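Local atomic coordinates of LPXTG cell wall surface protein (Streptococcus gordonii, PDB entry 4IGB), a protein that is attached to the streptococcal cell wall and probably acts as an adhesin, this chain being its N-terminal N1 and N2 domains. Residues Glu288-Arg293 with Lys318-Gly323; Pro330-Met335 with His416-Ser421. All blocks are in the same frame, centred on the assembly; numbering follows the deposited sequence.

Contact 1 of 2, residues Glu288-Arg293 with Lys318-Gly323; sequences EKIDPR and KVPVPG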
ATOM      1  N   GLU B 288      -2.716   3.698  -4.336  1.00 18.84           N
ATOM      2  CA  GLU B 288      -3.122   4.909  -5.026  1.00 21.28           C
ATOM      3  C   GLU B 288      -4.028   4.542  -6.189  1.00 19.55           C
ATOM      4  O   GLU B 288      -4.078   3.383  -6.596  1.00 26.22           O
ATOM      5  CB  GLU B 288      -1.883   5.681  -5.471  1.00 15.56           C
ATOM      6  CG  GLU B 288      -1.056   6.133  -4.272  1.00 15.65           C
ATOM      7  CD  GLU B 288       0.405   6.379  -4.607  1.00 24.67           C
ATOM      8  OE1 GLU B 288       0.752   7.562  -4.809  1.00 17.26           O
ATOM      9  OE2 GLU B 288       1.202   5.395  -4.664  1.00 19.29           O
ATOM     10  N   LYS B 289      -4.759   5.525  -6.705  1.00 30.02           N
ATOM     11  CA  LYS B 289      -5.783   5.287  -7.728  1.00 26.39           C
ATOM     12  C   LYS B 289      -5.364   5.713  -9.120  1.00 25.87           C
ATOM     13  O   LYS B 289      -4.996   6.865  -9.336  1.00 25.10           O
ATOM     14  CB  LYS B 289      -7.066   6.057  -7.389  1.00 32.82           C
ATOM     15  CG  LYS B 289      -8.050   5.331  -6.493  1.00 45.10           C
ATOM     16  CD  LYS B 289      -9.390   6.067  -6.463  1.00 48.21           C
ATOM     17  CE  LYS B 289     -10.242   5.608  -5.291  1.00 50.71           C
ATOM     18  NZ  LYS B 289     -11.465   6.455  -5.122  1.00 59.03           N
ATOM     19  N   ILE B 290      -5.430   4.790 -10.070  1.00 26.05           N
ATOM     20  CA  ILE B 290      -5.364   5.169 -11.479  1.00 28.89           C
ATOM     21  C   ILE B 290      -6.670   4.691 -12.070  1.00 24.07           C
ATOM     22  O   ILE B 290      -6.781   3.564 -12.538  1.00 27.08           O
ATOM     23  CB  ILE B 290      -4.137   4.570 -12.230  1.00 34.33           C
ATOM     24  CG1 ILE B 290      -2.834   5.165 -11.691  1.00 26.52           C
ATOM     25  CG2 ILE B 290      -4.222   4.859 -13.742  1.00 28.15           C
ATOM     26  CD1 ILE B 290      -1.573   4.527 -12.268  1.00 20.81           C
ATOM     27  N   ASP B 291      -7.672   5.557 -12.014  1.00 22.60           N
ATOM     28  CA  ASP B 291      -9.035   5.152 -12.297  1.00 28.70           C
ATOM     29  C   ASP B 291      -9.802   6.334 -12.883  1.00 28.05           C
ATOM     30  O   ASP B 291      -9.931   7.374 -12.244  1.00 27.63           O
ATOM     31  CB  ASP B 291      -9.681   4.644 -11.005  1.00 36.42           C
ATOM     32  CG  ASP B 291     -11.191   4.480 -11.115  1.00 47.65           C
ATOM     33  OD1 ASP B 291     -11.706   4.306 -12.238  1.00 52.35           O
ATOM     34  OD2 ASP B 291     -11.869   4.518 -10.062  1.00 54.48           O
ATOM     35  N   PRO B 292     -10.329   6.168 -14.101  1.00 24.03           N
ATOM     36  CA  PRO B 292     -10.337   4.912 -14.870  1.00 26.28           C
ATOM     37  C   PRO B 292      -8.973   4.430 -15.358  1.00 15.13           C
ATOM     38  O   PRO B 292      -8.059   5.219 -15.533  1.00 22.82           O
ATOM     39  CB  PRO B 292     -11.213   5.251 -16.084  1.00 28.90           C
ATOM     40  CG  PRO B 292     -11.093   6.739 -16.224  1.00 35.38           C
ATOM     41  CD  PRO B 292     -10.990   7.268 -14.823  1.00 31.17           C
ATOM     42  N   ARG B 293      -8.861   3.130 -15.591  1.00 22.50           N
ATOM     43  CA  ARG B 293      -7.686   2.555 -16.230  1.00 29.85           C
ATOM     44  C   ARG B 293      -7.601   3.091 -17.648  1.00 27.89           C
ATOM     45  O   ARG B 293      -8.574   3.639 -18.167  1.00 25.12           O
ATOM     46  CB  ARG B 293      -7.800   1.026 -16.275  1.00 22.60           C
ATOM     47  CG  ARG B 293      -7.828   0.371 -14.911  1.00 42.64           C
ATOM     48  CD  ARG B 293      -8.414  -1.043 -14.992  1.00 47.55           C
ATOM     49  NE  ARG B 293      -7.798  -1.848 -16.050  1.00 33.51           N
ATOM     50  CZ  ARG B 293      -8.190  -3.080 -16.372  1.00 47.83           C
ATOM     51  NH1 ARG B 293      -7.572  -3.755 -17.336  1.00 37.09           N
ATOM     52  NH2 ARG B 293      -9.203  -3.644 -15.724  1.00 44.35           N
ATOM     53  N   LYS B 318      -6.088   8.307 -18.547  1.00 26.05           N
ATOM     54  CA  LYS B 318      -6.493   9.272 -17.529  1.00 27.30           C
ATOM     55  C   LYS B 318      -5.320   9.512 -16.590  1.00 27.17           C
ATOM     56  O   LYS B 318      -4.675   8.566 -16.134  1.00 24.56           O
ATOM     57  CB  LYS B 318      -7.730   8.787 -16.759  1.00 27.16           C
ATOM     58  CG  LYS B 318      -8.218   9.727 -15.635  1.00 32.03           C
ATOM     59  CD  LYS B 318      -7.302   9.662 -14.414  1.00 43.21           C
ATOM     60  CE  LYS B 318      -8.044   9.458 -13.101  1.00 49.10           C
ATOM     61  NZ  LYS B 318      -9.216  10.350 -12.856  1.00 28.78           N
ATOM     62  N   VAL B 319      -5.057  10.783 -16.302  1.00 20.96           N
ATOM     63  CA  VAL B 319      -3.953  11.171 -15.452  1.00 23.07           C
ATOM     64  C   VAL B 319      -4.393  11.357 -13.996  1.00 27.29           C
ATOM     65  O   VAL B 319      -5.285  12.148 -13.709  1.00 24.96           O
ATOM     66  CB  VAL B 319      -3.324  12.485 -15.968  1.00 34.66           C
ATOM     67  CG1 VAL B 319      -2.202  12.927 -15.060  1.00 37.41           C
ATOM     68  CG2 VAL B 319      -2.841  12.327 -17.414  1.00 25.76           C
ATOM     69  N   PRO B 320      -3.747  10.638 -13.062  1.00 25.90           N
ATOM     70  CA  PRO B 320      -4.078  10.751 -11.636  1.00 19.75           C
ATOM     71  C   PRO B 320      -3.797  12.144 -11.092  1.00 20.10           C
ATOM     72  O   PRO B 320      -2.793  12.750 -11.448  1.00 23.76           O
ATOM     73  CB  PRO B 320      -3.117   9.755 -10.964  1.00 18.73           C
ATOM     74  CG  PRO B 320      -2.546   8.954 -12.044  1.00 27.21           C
ATOM     75  CD  PRO B 320      -2.589   9.763 -13.289  1.00 16.59           C
ATOM     76  N   VAL B 321      -4.655  12.627 -10.203  1.00 24.68           N
ATOM     77  CA  VAL B 321      -4.469  13.936  -9.592  1.00 19.08           C
ATOM     78  C   VAL B 321      -3.556  13.866  -8.367  1.00 19.46           C
ATOM     79  O   VAL B 321      -3.856  13.164  -7.401  1.00 18.07           O
ATOM     80  CB  VAL B 321      -5.824  14.560  -9.184  1.00 28.82           C
ATOM     81  CG1 VAL B 321      -5.611  15.879  -8.434  1.00 26.20           C
ATOM     82  CG2 VAL B 321      -6.727  14.752 -10.418  1.00 27.92           C
ATOM     83  N   PRO B 322      -2.445  14.618  -8.397  1.00 20.90           N
ATOM     84  CA  PRO B 322      -1.452  14.617  -7.318  1.00 27.82           C
ATOM     85  C   PRO B 322      -2.039  15.188  -6.039  1.00 32.90           C
ATOM     86  O   PRO B 322      -2.737  16.201  -6.077  1.00 30.06           O
ATOM     87  CB  PRO B 322      -0.360  15.560  -7.845  1.00 31.58           C
ATOM     88  CG  PRO B 322      -0.564  15.602  -9.322  1.00 31.98           C
ATOM     89  CD  PRO B 322      -2.044  15.494  -9.508  1.00 28.68           C
ATOM     90  N   GLY B 323      -1.757  14.547  -4.911  1.00 28.35           N
ATOM     91  CA  GLY B 323      -2.301  14.992  -3.645  1.00 23.97           C
ATOM     92  C   GLY B 323      -3.707  14.475  -3.451  1.00 23.78           C
ATOM     93  O   GLY B 323      -4.340  14.725  -2.428  1.00 35.25           O
TER
HETATM   94  O   HOH W   1      -5.571   5.901 -17.102  1.00 18.71           O
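K318 starts out with CG anti to its own backbone N (chi1 179°) and then bends at CD (chi2 -74°) and again further along, curling the aliphatic chain over P292 and the D291 carbonyl. The two side chains cross at about a right angle, K318 CG resting 3.8 Å from P292 CD. The cis peptide bond between D291 and P292 sets D291 O and P292 CD on the same side of the peptide, 2.8 Å apart, and K318 lies across both. K318 NZ lies 3.1 Å from D291 O. K318 CE is nearer still, at 2.9 Å from D291 O, too short for comfort, and the exact placing of the lysine tip is doubtful. A long, flexible lysine suits this exposed edge, because its methylenes can lie on a proline while its polar end can reach the open edge.

Residues 288-293 connect strand 280-287, part of a sheet of the N1 domain, to strand 295-304 of the N2 domain, so the contact sits at the joint between the N1 domain and the N2 domain, the latter of the adhesin clan. Here K289 forms a salt bridge with D27 and E288 one with R263.

Further along, the contact turns apolar. I290 holds CG1 anti to its carbonyl carbon (chi1 -67°), which places that branch 3.8 Å from P320 CG. P320 CB also lies 3.8 Å from K289 O. A compact proline ring fits well here, offering carbon to the isoleucine and having no backbone N-H to satisfy. Water 1 bridges the two segments, donating to P292 O at 3.0 Å and to K318 O, also at 3.0 Å.

Contact 2 of 2, residues Pro330-Met335 with His416-Ser421; sequences PSSIEM and HVDNLS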
ATOM      1  N   PRO B 330       3.993  13.414  -9.990  1.00 26.69           N
ATOM      2  CA  PRO B 330       4.875  12.366 -10.508  1.00 20.95           C
ATOM      3  C   PRO B 330       6.172  12.940 -11.042  1.00 25.68           C
ATOM      4  O   PRO B 330       6.216  14.093 -11.471  1.00 23.46           O
ATOM      5  CB  PRO B 330       4.065  11.765 -11.655  1.00 26.50           C
ATOM      6  CG  PRO B 330       3.185  12.889 -12.121  1.00 30.88           C
ATOM      7  CD  PRO B 330       2.860  13.695 -10.889  1.00 21.79           C
ATOM      8  N   SER B 331       7.222  12.131 -10.995  1.00 20.19           N
ATOM      9  CA  SER B 331       8.497  12.477 -11.591  1.00 26.82           C
ATOM     10  C   SER B 331       8.578  11.966 -13.027  1.00 27.13           C
ATOM     11  O   SER B 331       9.363  12.460 -13.831  1.00 25.27           O
ATOM     12  CB  SER B 331       9.629  11.873 -10.759  1.00 30.75           C
ATOM     13  OG  SER B 331       9.557  12.366  -9.430  1.00 42.01           O
ATOM     14  N   SER B 332       7.780  10.959 -13.345  1.00 20.10           N
ATOM     15  CA  SER B 332       7.739  10.453 -14.707  1.00 22.49           C
ATOM     16  C   SER B 332       6.365   9.897 -15.054  1.00 23.06           C
ATOM     17  O   SER B 332       5.662   9.346 -14.200  1.00 21.69           O
ATOM     18  CB  SER B 332       8.789   9.356 -14.895  1.00 26.82           C
ATOM     19  OG  SER B 332       8.402   8.212 -14.175  1.00 27.76           O
ATOM     20  N   ILE B 333       5.988  10.048 -16.318  1.00 17.62           N
ATOM     21  CA  ILE B 333       4.822   9.377 -16.846  1.00 17.00           C
ATOM     22  C   ILE B 333       5.197   8.782 -18.189  1.00 24.37           C
ATOM     23  O   ILE B 333       5.746   9.472 -19.044  1.00 23.35           O
ATOM     24  CB  ILE B 333       3.643  10.338 -17.040  1.00 18.44           C
ATOM     25  CG1 ILE B 333       3.168  10.900 -15.688  1.00 23.56           C
ATOM     26  CG2 ILE B 333       2.497   9.633 -17.758  1.00 17.61           C
ATOM     27  CD1 ILE B 333       2.077  12.017 -15.838  1.00 22.35           C
ATOM     28  N   GLU B 334       4.897   7.504 -18.373  1.00 14.00           N
ATOM     29  CA  GLU B 334       5.226   6.813 -19.604  1.00 17.88           C
ATOM     30  C   GLU B 334       4.097   5.869 -19.960  1.00 19.10           C
ATOM     31  O   GLU B 334       3.335   5.436 -19.094  1.00 18.70           O
ATOM     32  CB  GLU B 334       6.542   6.039 -19.451  1.00 21.84           C
ATOM     33  CG  GLU B 334       7.668   6.871 -18.864  1.00 30.01           C
ATOM     34  CD  GLU B 334       8.987   6.104 -18.743  1.00 48.12           C
ATOM     35  OE1 GLU B 334       9.018   4.893 -19.065  1.00 30.31           O
ATOM     36  OE2 GLU B 334       9.996   6.724 -18.318  1.00 41.58           O
ATOM     37  N   MET B 335       3.983   5.572 -21.249  1.00 19.62           N
ATOM     38  CA  MET B 335       3.030   4.600 -21.734  1.00 19.02           C
ATOM     39  C   MET B 335       3.834   3.615 -22.556  1.00 25.45           C
ATOM     40  O   MET B 335       4.600   4.015 -23.438  1.00 16.93           O
ATOM     41  CB  MET B 335       1.968   5.266 -22.612  1.00 18.17           C
ATOM     42  CG  MET B 335       1.190   6.369 -21.907  1.00 19.32           C
ATOM     43  SD  MET B 335       2.186   7.840 -21.645  1.00 21.86           S
ATOM     44  CE  MET B 335       0.874   9.045 -21.317  1.00 16.57           C
ATOM     45  N   HIS B 416       2.514   4.077 -16.899  1.00 17.48           N
ATOM     46  CA  HIS B 416       3.354   4.196 -15.729  1.00 23.87           C
ATOM     47  C   HIS B 416       3.349   5.635 -15.238  1.00 21.00           C
ATOM     48  O   HIS B 416       3.426   6.573 -16.030  1.00 18.84           O
ATOM     49  CB  HIS B 416       4.774   3.754 -16.048  1.00 16.06           C
ATOM     50  CG  HIS B 416       4.863   2.336 -16.501  1.00 21.80           C
ATOM     51  ND1 HIS B 416       5.156   1.301 -15.643  1.00 24.88           N
ATOM     52  CD2 HIS B 416       4.661   1.773 -17.716  1.00 26.75           C
ATOM     53  CE1 HIS B 416       5.149   0.160 -16.311  1.00 27.04           C
ATOM     54  NE2 HIS B 416       4.855   0.418 -17.573  1.00 31.21           N
ATOM     55  N   VAL B 417       3.250   5.782 -13.924  1.00 15.78           N
ATOM     56  CA  VAL B 417       3.315   7.061 -13.236  1.00 17.39           C
ATOM     57  C   VAL B 417       4.229   6.773 -12.046  1.00 21.82           C
ATOM     58  O   VAL B 417       3.888   5.951 -11.214  1.00 19.84           O
ATOM     59  CB  VAL B 417       1.915   7.485 -12.726  1.00 19.33           C
ATOM     60  CG1 VAL B 417       2.003   8.742 -11.866  1.00 16.54           C
ATOM     61  CG2 VAL B 417       0.952   7.694 -13.902  1.00 19.42           C
ATOM     62  N   ASP B 418       5.399   7.412 -11.995  1.00 23.66           N
ATOM     63  CA  ASP B 418       6.491   6.952 -11.122  1.00 20.45           C
ATOM     64  C   ASP B 418       6.626   5.427 -11.230  1.00 23.51           C
ATOM     65  O   ASP B 418       6.755   4.912 -12.332  1.00 17.72           O
ATOM     66  CB  ASP B 418       6.296   7.402  -9.676  1.00 17.59           C
ATOM     67  CG  ASP B 418       6.383   8.906  -9.518  1.00 26.03           C
ATOM     68  OD1 ASP B 418       6.804   9.583 -10.484  1.00 25.42           O
ATOM     69  OD2 ASP B 418       6.046   9.409  -8.426  1.00 23.16           O
ATOM     70  N   ASN B 419       6.590   4.708 -10.108  1.00 20.65           N
ATOM     71  CA  ASN B 419       6.680   3.241 -10.149  1.00 19.10           C
ATOM     72  C   ASN B 419       5.309   2.556 -10.161  1.00 20.25           C
ATOM     73  O   ASN B 419       5.222   1.335 -10.046  1.00 21.19           O
ATOM     74  CB  ASN B 419       7.524   2.701  -8.977  1.00 23.68           C
ATOM     75  CG  ASN B 419       6.899   3.000  -7.629  1.00 26.68           C
ATOM     76  OD1 ASN B 419       6.106   3.945  -7.503  1.00 17.08           O
ATOM     77  ND2 ASN B 419       7.245   2.197  -6.608  1.00 20.03           N
ATOM     78  N   LEU B 420       4.235   3.337 -10.291  1.00 15.89           N
ATOM     79  CA  LEU B 420       2.895   2.760 -10.410  1.00 21.51           C
ATOM     80  C   LEU B 420       2.656   2.222 -11.811  1.00 24.30           C
ATOM     81  O   LEU B 420       3.324   2.622 -12.761  1.00 19.89           O
ATOM     82  CB  LEU B 420       1.807   3.784 -10.060  1.00 19.38           C
ATOM     83  CG  LEU B 420       2.063   4.483  -8.723  1.00 22.13           C
ATOM     84  CD1 LEU B 420       1.007   5.541  -8.431  1.00 15.30           C
ATOM     85  CD2 LEU B 420       2.151   3.435  -7.589  1.00 18.01           C
ATOM     86  N   SER B 421       1.693   1.313 -11.926  1.00 18.31           N
ATOM     87  CA  SER B 421       1.357   0.701 -13.191  1.00 23.16           C
ATOM     88  C   SER B 421      -0.137   0.611 -13.307  1.00 24.92           C
ATOM     89  O   SER B 421      -0.803   0.357 -12.322  1.00 23.16           O
ATOM     90  CB  SER B 421       1.908  -0.721 -13.253  1.00 22.39           C
ATOM     91  OG  SER B 421       3.155  -0.726 -13.885  1.00 32.43           O
TER
HETATM   92  O   HOH W   2       7.498  11.858  -7.887  1.00 43.57           O
HETATM   93  O   HOH W   3       6.988   5.980 -14.790  1.00 25.58           O
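D418 OD1 is gripped by two successive backbone N-H groups: that of S331 at 2.6 Å, which uses the oxygen's syn lone pair, and that of S332 through a weak bond of 3.3 Å. In D418, chi1 of -66° sets CG anti to the carbonyl carbon, on the side of residues 330-332, and OD1 then meets the two N-H groups. OD2 is also bound to water 2, which reaches S331 OG, and forms a salt bridge with R263, which would be expected to keep the carboxylate ionised. The backbone N of D418 in turn donates to S332 O at 2.9 Å. Small serines suit this edge, their hydroxyls reaching waters; water 3 joins S332 OG to D418 O.

Strand pairing follows. E334 and H416 form a hydrogen-bonded antiparallel pair, H416 N reaching E334 O at 2.7 Å and nearly straight (175°). I333 and V417 form the non-hydrogen-bonded pair, turning branched apolar side chains to the buried face, where V417 CG1 also meets P330 CB at 3.7 Å. D418 and N419 are the central residues of a type II' turn closed by L420 N to V417 O, the two-residue connection typical of a tight beta hairpin.

In the fold
The contacts lie side by side, their centres 11 Å apart, at the N1-facing end of the N2 domain. Contact 1 joins two irregular loops at the surface by proline, isoleucine and lysine packing and a bridging water; contact 2 is partly buried and pairs strands through regular backbone bonds, with the D418 carboxylate held by backbone N-H groups at one end. They meet largely through apolar groups: I290 packs on L420, P320 on V417, and P322 on P330. R263 links them by charge as well, bridging to E288 in the linker and to D418 at the hairpin turn. Residues 318-323 and 330-335 belong to one connection, between strands 310-317 and 333-338, which thus touches both linker and hairpin.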